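Local structure of serine protease (Arthrobacter nicotinovorans, 3WY8) at residues 54-59 and 94-99; 67-72 and 107-112; 12-17 and 38-43. The protein probably hydrolyses peptide bonds as a trypsin-like serine protease, the deposited chain being the protease domain of a longer precursor. All coordinates share one frame; numbering follows the deposited sequence.

Contact 1. Residues 54-59 and 94-99; sequences TNFIFV and AFAVMN
The ring of F56 reaches across the barrel interior to the methyl of A96, its CE2 lying 3.6 Å from A96 CB, with CZ of the same ring at 3.8 Å. The methyl comes at the ring obliquely. M98 adds its sulfur at the edge of that ring: SD is 5.4 Å from the ring centroid and 77° off the ring normal, a Met-aromatic contact. The thioether also meets the other phenylalanine of 54-59, with SD 4.2 Å from F58 CB. F56 takes its CG anti to the backbone N (chi1 -179°), which carries the ring straight across to the other strand, whereas the M98 chain bends at chi2 and chi3 and crosses the F56 side chain at about a right angle. Behind these groups, I14 packs on both phenylalanines and V38 on F58 and M98. Backbone bonds of F56 with A74 and F58 with W72 hold this strand beside strand 72-78. The strand axes pass 9.0 Å apart at 82°, too far for backbone pairing, so strands 55-59 and 94-98 meet through side chains alone. Such near-orthogonal, apolar packing across a closed antiparallel sheet is characteristic of the six-stranded beta-barrel of trypsin-like proteases.

Contact 2. Residues 67-72 and 107-112; sequences APYGKW and ADVVGS
Y69 packs on V109 and V110, and W72 on V109, where loop 67-71 and W72, the first residue of strand 72-78 in the six-stranded barrel, meet the last turn of helix 106-110. V109 is the main bump, and the hollow it enters is the gap between the Y69 and W72 rings. Its branches are divided between them: CG1 sits 4.0 Å from Y69 CD1, and CG2 lies 3.9 Å from W72 CZ2, at the edge of the indole and near its plane. With CG1 anti to the backbone N (chi1 -177°) and CG2 anti to the carbonyl carbon, the isopropyl group is spread to reach both rings. V110 comes in from the next helical position and sets CG1 3.8 Å from Y69 CB, at the root of the phenol. The Y69 side chain thus settles against two methyls, running alongside V109 but pointing the other way and approached obliquely by V110. Beyond the two segments, P60 touches both W72 and V110, and V109 also touches Q104. The helix ends at G111, whose positive phi (74°) turns the chain away, while G111 N still bonds to A107 O. A type I turn from A67 to G70 presents Y69, and the indole bonds back to the loop: W72 NE1 donates to Y69 O at 2.9 Å, from above the carbonyl plane, with a bent N-H...O angle of 143°.

Contact 3. Residues 12-17 and 38-43; sequences GKIFFT and VSTAGH
I14 turns CG1 anti to its carbonyl carbon (chi1 -64°) and extends CD1 inward, with chi2 near anti (165°), while T40 sets OG1 anti to the backbone N (chi1 -168°); together these torsions bring I14 CD1 to 3.5 Å from T40 OG1. The same methyl is 3.9 Å from T40 CB, and the two side chains cross obliquely. This is a methyl against a hydroxyl, a van der Waals contact: the polar need of T40 OG1 is met by the backbone oxygen of S26. The F16 ring just reaches the second segment, CZ lying 4.1 Å from H43 O. H43 touches through that backbone oxygen; its CB points away, and its imidazole bonds D92 at ND1 and S171 at NE2. That arrangement is consistent with the Ser-His-Asp catalytic triad of a trypsin-like protease. The 130 Å² buried here joins strand 11-18 to the end of strand 37-40 and the 3-10 turn that follows. Strand 21-29 stands between them in the sheet, pairing with G12, I14 and F16 through its residues G27, C25 and Y23, while strand 55-60 pairs along the other edge of strand 11-18, V59 with K13 and I57 with F15.

How the contacts relate
Contacts 1 and 3 belong to one barrel, their centres 7 Å apart: strands 55-60 and 11-18 are neighbours in the sheet, as are 94-98 and 37-40. Backbone pairing joins the two contacts, with A96 O 2.8 Å from V38 N. All four residues touching in contact 1 are buried and apolar; contact 3 is largely buried, H43 alone of its touching residues being partly exposed, and brings in a hydroxyl and a backbone carbonyl near the putative triad. Contact 2 is more peripheral, centred about 16 Å from the chain centre against 11 and 6 Å, and packs two valines on a partly exposed tyrosine and a buried tryptophan. It still joins contact 1 through W72, whereas the nearest atoms of contacts 2 and 3 are about 7 Å apart.

Contact 1. Residues 54-59 and 94-99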
loop_
_atom_site.group_PDB
_atom_site.type_symbol
_atom_site.label_atom_id
_atom_site.label_comp_id
_atom_site.label_asym_id
_atom_site.label_seq_id
_atom_site.Cartn_x
_atom_site.Cartn_y
_atom_site.Cartn_z
ATOM N N THR A 54 -15.323 -2.506 -6.612
ATOM C CA THR A 54 -15.995 -3.446 -7.513
ATOM C C THR A 54 -15.040 -4.055 -8.542
ATOM O O THR A 54 -15.335 -5.094 -9.135
ATOM C CB THR A 54 -17.204 -2.802 -8.217
ATOM O OG1 THR A 54 -16.805 -1.568 -8.826
ATOM C CG2 THR A 54 -18.326 -2.532 -7.208
ATOM N N ASN A 55 -13.900 -3.397 -8.749
ATOM C CA ASN A 55 -12.813 -3.936 -9.564
ATOM C C ASN A 55 -11.495 -3.422 -9.011
ATOM O O ASN A 55 -11.413 -2.272 -8.592
ATOM C CB ASN A 55 -12.968 -3.545 -11.039
ATOM C CG ASN A 55 -12.200 -4.469 -11.977
ATOM O OD1 ASN A 55 -11.404 -4.015 -12.801
ATOM N ND2 ASN A 55 -12.428 -5.775 -11.848
ATOM N N PHE A 56 -10.482 -4.284 -8.996
ATOM C CA PHE A 56 -9.198 -3.985 -8.353
ATOM C C PHE A 56 -8.111 -4.750 -9.096
ATOM O O PHE A 56 -8.078 -5.985 -9.067
ATOM C CB PHE A 56 -9.260 -4.397 -6.870
ATOM C CG PHE A 56 -8.002 -4.111 -6.073
ATOM C CD1 PHE A 56 -7.954 -3.027 -5.198
ATOM C CD2 PHE A 56 -6.893 -4.952 -6.154
ATOM C CE1 PHE A 56 -6.816 -2.769 -4.429
ATOM C CE2 PHE A 56 -5.744 -4.703 -5.396
ATOM C CZ PHE A 56 -5.709 -3.608 -4.529
ATOM N N ILE A 57 -7.241 -4.006 -9.779
ATOM C CA ILE A 57 -6.199 -4.586 -10.624
ATOM C C ILE A 57 -4.822 -4.201 -10.097
ATOM O O ILE A 57 -4.547 -3.029 -9.869
ATOM C CB ILE A 57 -6.334 -4.122 -12.105
ATOM C CG1 ILE A 57 -7.758 -4.347 -12.636
ATOM C CG2 ILE A 57 -5.261 -4.780 -13.000
ATOM C CD1 ILE A 57 -8.243 -5.808 -12.613
ATOM N N PHE A 58 -3.971 -5.202 -9.898
ATOM C CA PHE A 58 -2.606 -4.993 -9.426
ATOM C C PHE A 58 -1.638 -5.268 -10.565
ATOM O O PHE A 58 -1.690 -6.332 -11.191
ATOM C CB PHE A 58 -2.334 -5.907 -8.223
ATOM C CG PHE A 58 -0.966 -5.741 -7.604
ATOM C CD1 PHE A 58 -0.605 -4.555 -6.961
ATOM C CD2 PHE A 58 -0.058 -6.795 -7.627
ATOM C CE1 PHE A 58 0.655 -4.415 -6.368
ATOM C CE2 PHE A 58 1.202 -6.667 -7.038
ATOM C CZ PHE A 58 1.560 -5.472 -6.409
ATOM N N VAL A 59 -0.777 -4.293 -10.856
ATOM C CA VAL A 59 0.209 -4.447 -11.922
ATOM C C VAL A 59 1.629 -4.374 -11.349
ATOM O O VAL A 59 2.176 -3.286 -11.180
ATOM C CB VAL A 59 0.025 -3.397 -13.052
ATOM C CG1 VAL A 59 0.873 -3.769 -14.248
ATOM C CG2 VAL A 59 -1.445 -3.281 -13.468
ATOM N N ALA A 94 -5.250 -2.333 4.267
ATOM C CA ALA A 94 -6.067 -3.452 3.840
ATOM C C ALA A 94 -5.259 -4.391 2.958
ATOM O O ALA A 94 -4.154 -4.063 2.526
ATOM C CB ALA A 94 -7.307 -2.951 3.112
ATOM N N PHE A 95 -5.812 -5.574 2.716
ATOM C CA PHE A 95 -5.119 -6.589 1.954
ATOM C C PHE A 95 -6.048 -7.162 0.909
ATOM O O PHE A 95 -7.192 -7.513 1.194
ATOM C CB PHE A 95 -4.575 -7.688 2.874
ATOM C CG PHE A 95 -3.638 -7.169 3.921
ATOM C CD1 PHE A 95 -2.272 -7.095 3.675
ATOM C CD2 PHE A 95 -4.129 -6.706 5.141
ATOM C CE1 PHE A 95 -1.398 -6.590 4.638
ATOM C CE2 PHE A 95 -3.266 -6.189 6.109
ATOM C CZ PHE A 95 -1.898 -6.136 5.859
ATOM N N ALA A 96 -5.553 -7.211 -0.318
ATOM C CA ALA A 96 -6.301 -7.796 -1.407
ATOM C C ALA A 96 -5.747 -9.188 -1.670
ATOM O O ALA A 96 -4.540 -9.412 -1.564
ATOM C CB ALA A 96 -6.183 -6.919 -2.632
ATOM N N VAL A 97 -6.631 -10.127 -2.002
ATOM C CA VAL A 97 -6.216 -11.474 -2.387
ATOM C C VAL A 97 -6.517 -11.664 -3.868
ATOM O O VAL A 97 -7.655 -11.498 -4.305
ATOM C CB VAL A 97 -6.896 -12.563 -1.531
ATOM C CG1 VAL A 97 -6.465 -13.957 -1.987
ATOM C CG2 VAL A 97 -6.542 -12.363 -0.071
ATOM N N MET A 98 -5.478 -11.991 -4.630
ATOM C CA MET A 98 -5.554 -11.972 -6.089
ATOM C C MET A 98 -5.931 -13.331 -6.656
ATOM O O MET A 98 -5.537 -14.368 -6.117
ATOM C CB MET A 98 -4.216 -11.513 -6.685
ATOM C CG MET A 98 -3.665 -10.205 -6.115
ATOM S SD MET A 98 -4.762 -8.776 -6.333
ATOM C CE MET A 98 -5.677 -8.753 -4.842
ATOM N N ASN A 99 -6.705 -13.317 -7.739
ATOM C CA ASN A 99 -6.923 -14.507 -8.554
ATOM C C ASN A 99 -5.601 -14.992 -9.132
ATOM O O ASN A 99 -4.647 -14.220 -9.253
ATOM C CB ASN A 99 -7.862 -14.186 -9.723
ATOM C CG ASN A 99 -9.306 -14.037 -9.299
ATOM O OD1 ASN A 99 -9.894 -14.946 -8.715
ATOM N ND2 ASN A 99 -9.897 -12.893 -9.618
#

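Contact 2. Residues 67-72 and 107-112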
loop_
_atom_site.group_PDB
_atom_site.type_symbol
_atom_site.label_atom_id
_atom_site.label_comp_id
_atom_site.label_asym_id
_atom_site.label_seq_id
_atom_site.Cartn_x
_atom_site.Cartn_y
_atom_site.Cartn_z
ATOM N N ALA A 67 3.063 -3.980 -18.423
ATOM C CA ALA A 67 2.766 -4.959 -17.382
ATOM C C ALA A 67 3.628 -6.214 -17.589
ATOM O O ALA A 67 3.136 -7.230 -18.093
ATOM C CB ALA A 67 1.276 -5.311 -17.397
ATOM N N PRO A 68 4.914 -6.158 -17.188
ATOM C CA PRO A 68 5.850 -7.247 -17.524
ATOM C C PRO A 68 5.482 -8.603 -16.918
ATOM O O PRO A 68 5.888 -9.645 -17.452
ATOM C CB PRO A 68 7.189 -6.756 -16.966
ATOM C CG PRO A 68 6.833 -5.747 -15.930
ATOM C CD PRO A 68 5.558 -5.107 -16.375
ATOM N N TYR A 69 4.717 -8.586 -15.827
ATOM C CA TYR A 69 4.267 -9.813 -15.166
ATOM C C TYR A 69 2.741 -9.948 -15.193
ATOM O O TYR A 69 2.155 -10.686 -14.400
ATOM C CB TYR A 69 4.829 -9.888 -13.737
ATOM C CG TYR A 69 6.329 -9.698 -13.687
ATOM C CD1 TYR A 69 7.196 -10.751 -13.984
ATOM C CD2 TYR A 69 6.884 -8.459 -13.371
ATOM C CE1 TYR A 69 8.574 -10.579 -13.953
ATOM C CE2 TYR A 69 8.260 -8.276 -13.339
ATOM C CZ TYR A 69 9.098 -9.340 -13.631
ATOM O OH TYR A 69 10.460 -9.164 -13.597
ATOM N N GLY A 70 2.110 -9.236 -16.128
ATOM C CA GLY A 70 0.664 -9.287 -16.324
ATOM C C GLY A 70 -0.141 -8.399 -15.391
ATOM O O GLY A 70 0.413 -7.725 -14.510
ATOM N N LYS A 71 -1.455 -8.394 -15.606
ATOM C CA LYS A 71 -2.394 -7.640 -14.782
ATOM C C LYS A 71 -3.167 -8.630 -13.926
ATOM O O LYS A 71 -3.735 -9.596 -14.446
ATOM C CB LYS A 71 -3.365 -6.837 -15.657
ATOM C CG LYS A 71 -2.713 -5.771 -16.539
ATOM C CD LYS A 71 -3.715 -5.184 -17.544
ATOM C CE LYS A 71 -4.096 -6.199 -18.627
ATOM N NZ LYS A 71 -5.049 -5.654 -19.643
ATOM N N TRP A 72 -3.187 -8.384 -12.620
ATOM C CA TRP A 72 -3.766 -9.313 -11.659
ATOM C C TRP A 72 -5.065 -8.758 -11.099
ATOM O O TRP A 72 -5.131 -7.589 -10.724
ATOM C CB TRP A 72 -2.756 -9.607 -10.540
ATOM C CG TRP A 72 -1.515 -10.287 -11.050
ATOM C CD1 TRP A 72 -0.493 -9.718 -11.764
ATOM C CD2 TRP A 72 -1.181 -11.673 -10.908
ATOM N NE1 TRP A 72 0.462 -10.665 -12.067
ATOM C CE2 TRP A 72 0.064 -11.872 -11.554
ATOM C CE3 TRP A 72 -1.806 -12.764 -10.289
ATOM C CZ2 TRP A 72 0.694 -13.124 -11.600
ATOM C CZ3 TRP A 72 -1.180 -14.010 -10.339
ATOM C CH2 TRP A 72 0.057 -14.174 -10.991
ATOM N N ALA A 107 2.782 -14.526 -5.936
ATOM C CA ALA A 107 4.075 -14.598 -5.255
ATOM C C ALA A 107 5.051 -15.558 -5.934
ATOM O O ALA A 107 6.267 -15.402 -5.809
ATOM C CB ALA A 107 3.887 -14.965 -3.786
ATOM N N ASP A 108 4.518 -16.539 -6.660
ATOM C CA ASP A 108 5.353 -17.454 -7.434
ATOM C C ASP A 108 5.967 -16.765 -8.650
ATOM O O ASP A 108 7.029 -17.175 -9.129
ATOM C CB ASP A 108 4.563 -18.693 -7.862
ATOM C CG ASP A 108 4.396 -19.706 -6.733
ATOM O OD1 ASP A 108 5.267 -19.774 -5.836
ATOM O OD2 ASP A 108 3.391 -20.447 -6.751
ATOM N N VAL A 109 5.303 -15.714 -9.129
ATOM C CA VAL A 109 5.765 -14.952 -10.291
ATOM C C VAL A 109 6.664 -13.780 -9.887
ATOM O O VAL A 109 7.718 -13.571 -10.493
ATOM C CB VAL A 109 4.577 -14.458 -11.162
ATOM C CG1 VAL A 109 5.073 -13.723 -12.421
ATOM C CG2 VAL A 109 3.681 -15.622 -11.549
ATOM N N VAL A 110 6.260 -13.027 -8.863
ATOM C CA VAL A 110 6.967 -11.782 -8.513
ATOM C C VAL A 110 7.628 -11.759 -7.129
ATOM O O VAL A 110 8.241 -10.760 -6.747
ATOM C CB VAL A 110 6.054 -10.531 -8.676
ATOM C CG1 VAL A 110 5.481 -10.462 -10.080
ATOM C CG2 VAL A 110 4.934 -10.523 -7.634
ATOM N N GLY A 111 7.507 -12.853 -6.383
ATOM C CA GLY A 111 8.024 -12.895 -5.018
ATOM C C GLY A 111 7.133 -12.095 -4.084
ATOM O O GLY A 111 6.030 -11.693 -4.459
ATOM N N SER A 112 7.619 -11.863 -2.869
ATOM C CA SER A 112 6.845 -11.149 -1.857
ATOM C C SER A 112 7.733 -10.610 -0.741
ATOM O O SER A 112 8.854 -11.088 -0.532
ATOM C CB SER A 112 5.762 -12.062 -1.277
ATOM O OG SER A 112 6.338 -13.163 -0.596
#

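Contact 3. Residues 12-17 and 38-43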
loop_
_atom_site.group_PDB
_atom_site.type_symbol
_atom_site.label_atom_id
_atom_site.label_comp_id
_atom_site.label_asym_id
_atom_site.label_seq_id
_atom_site.Cartn_x
_atom_site.Cartn_y
_atom_site.Cartn_z
ATOM N N GLY A 12 3.745 -2.792 -6.974
ATOM C CA GLY A 12 2.913 -2.530 -8.141
ATOM C C GLY A 12 1.988 -1.330 -8.061
ATOM O O GLY A 12 1.771 -0.743 -6.998
ATOM N N LYS A 13 1.459 -0.972 -9.226
ATOM C CA LYS A 13 0.447 0.060 -9.361
ATOM C C LYS A 13 -0.923 -0.606 -9.327
ATOM O O LYS A 13 -1.095 -1.712 -9.847
ATOM C CB LYS A 13 0.653 0.800 -10.681
ATOM C CG LYS A 13 -0.185 2.072 -10.843
ATOM C CD LYS A 13 0.141 2.742 -12.174
ATOM C CE LYS A 13 -0.756 3.946 -12.447
ATOM N NZ LYS A 13 -0.429 5.131 -11.608
ATOM N N ILE A 14 -1.889 0.071 -8.713
ATOM C CA ILE A 14 -3.258 -0.434 -8.618
ATOM C C ILE A 14 -4.208 0.473 -9.390
ATOM O O ILE A 14 -4.141 1.698 -9.263
ATOM C CB ILE A 14 -3.722 -0.527 -7.145
ATOM C CG1 ILE A 14 -2.877 -1.551 -6.378
ATOM C CG2 ILE A 14 -5.203 -0.895 -7.049
ATOM C CD1 ILE A 14 -3.007 -1.442 -4.858
ATOM N N PHE A 15 -5.068 -0.142 -10.199
ATOM C CA PHE A 15 -6.158 0.553 -10.879
ATOM C C PHE A 15 -7.447 -0.027 -10.324
ATOM O O PHE A 15 -7.627 -1.252 -10.318
ATOM C CB PHE A 15 -6.098 0.309 -12.387
ATOM C CG PHE A 15 -4.862 0.853 -13.050
ATOM C CD1 PHE A 15 -4.889 2.094 -13.686
ATOM C CD2 PHE A 15 -3.674 0.121 -13.054
ATOM C CE1 PHE A 15 -3.754 2.601 -14.308
ATOM C CE2 PHE A 15 -2.533 0.618 -13.680
ATOM C CZ PHE A 15 -2.574 1.860 -14.313
ATOM N N PHE A 16 -8.348 0.828 -9.851
ATOM C CA PHE A 16 -9.564 0.307 -9.231
ATOM C C PHE A 16 -10.817 1.147 -9.437
ATOM O O PHE A 16 -10.740 2.313 -9.826
ATOM C CB PHE A 16 -9.337 -0.019 -7.741
ATOM C CG PHE A 16 -9.097 1.186 -6.864
ATOM C CD1 PHE A 16 -10.093 1.638 -6.003
ATOM C CD2 PHE A 16 -7.869 1.841 -6.868
ATOM C CE1 PHE A 16 -9.883 2.743 -5.171
ATOM C CE2 PHE A 16 -7.646 2.948 -6.037
ATOM C CZ PHE A 16 -8.656 3.396 -5.188
ATOM N N THR A 17 -11.967 0.517 -9.209
ATOM C CA THR A 17 -13.253 1.195 -9.245
ATOM C C THR A 17 -13.862 1.104 -7.853
ATOM O O THR A 17 -14.024 0.012 -7.308
ATOM C CB THR A 17 -14.193 0.577 -10.304
ATOM O OG1 THR A 17 -13.555 0.625 -11.589
ATOM C CG2 THR A 17 -15.504 1.342 -10.376
ATOM N N VAL A 38 -1.804 -8.963 -1.407
ATOM C CA VAL A 38 -1.266 -7.647 -1.748
ATOM C C VAL A 38 -1.648 -6.668 -0.649
ATOM O O VAL A 38 -2.822 -6.538 -0.301
ATOM C CB VAL A 38 -1.819 -7.143 -3.111
ATOM C CG1 VAL A 38 -1.458 -5.668 -3.346
ATOM C CG2 VAL A 38 -1.294 -8.006 -4.253
ATOM N N SER A 39 -0.655 -5.977 -0.097
ATOM C CA SER A 39 -0.913 -4.949 0.901
ATOM C C SER A 39 -1.167 -3.600 0.227
ATOM O O SER A 39 -0.563 -3.284 -0.799
ATOM C CB SER A 39 0.279 -4.823 1.836
ATOM O OG SER A 39 1.413 -4.424 1.093
ATOM N N THR A 40 -2.054 -2.811 0.824
ATOM C CA THR A 40 -2.388 -1.477 0.320
ATOM C C THR A 40 -3.084 -0.680 1.430
ATOM O O THR A 40 -3.140 -1.143 2.572
ATOM C CB THR A 40 -3.220 -1.551 -1.003
ATOM O OG1 THR A 40 -3.291 -0.256 -1.617
ATOM C CG2 THR A 40 -4.633 -2.100 -0.766
ATOM N N ALA A 41 -3.584 0.511 1.111
ATOM C CA ALA A 41 -4.348 1.303 2.079
ATOM C C ALA A 41 -5.800 0.856 2.073
ATOM O O ALA A 41 -6.295 0.385 1.054
ATOM C CB ALA A 41 -4.261 2.783 1.747
ATOM N N GLY A 42 -6.480 1.007 3.207
ATOM C CA GLY A 42 -7.910 0.699 3.274
ATOM C C GLY A 42 -8.668 1.531 2.255
ATOM O O GLY A 42 -9.567 1.028 1.576
ATOM N N HIS A 43 -8.280 2.800 2.123
ATOM C CA HIS A 43 -8.961 3.713 1.191
ATOM C C HIS A 43 -8.704 3.414 -0.288
ATOM O O HIS A 43 -9.323 4.021 -1.167
ATOM C CB HIS A 43 -8.719 5.193 1.565
ATOM C CG HIS A 43 -7.395 5.744 1.133
ATOM N ND1 HIS A 43 -6.332 5.899 1.999
ATOM C CD2 HIS A 43 -6.985 6.244 -0.056
ATOM C CE1 HIS A 43 -5.314 6.437 1.350
ATOM N NE2 HIS A 43 -5.686 6.660 0.102
#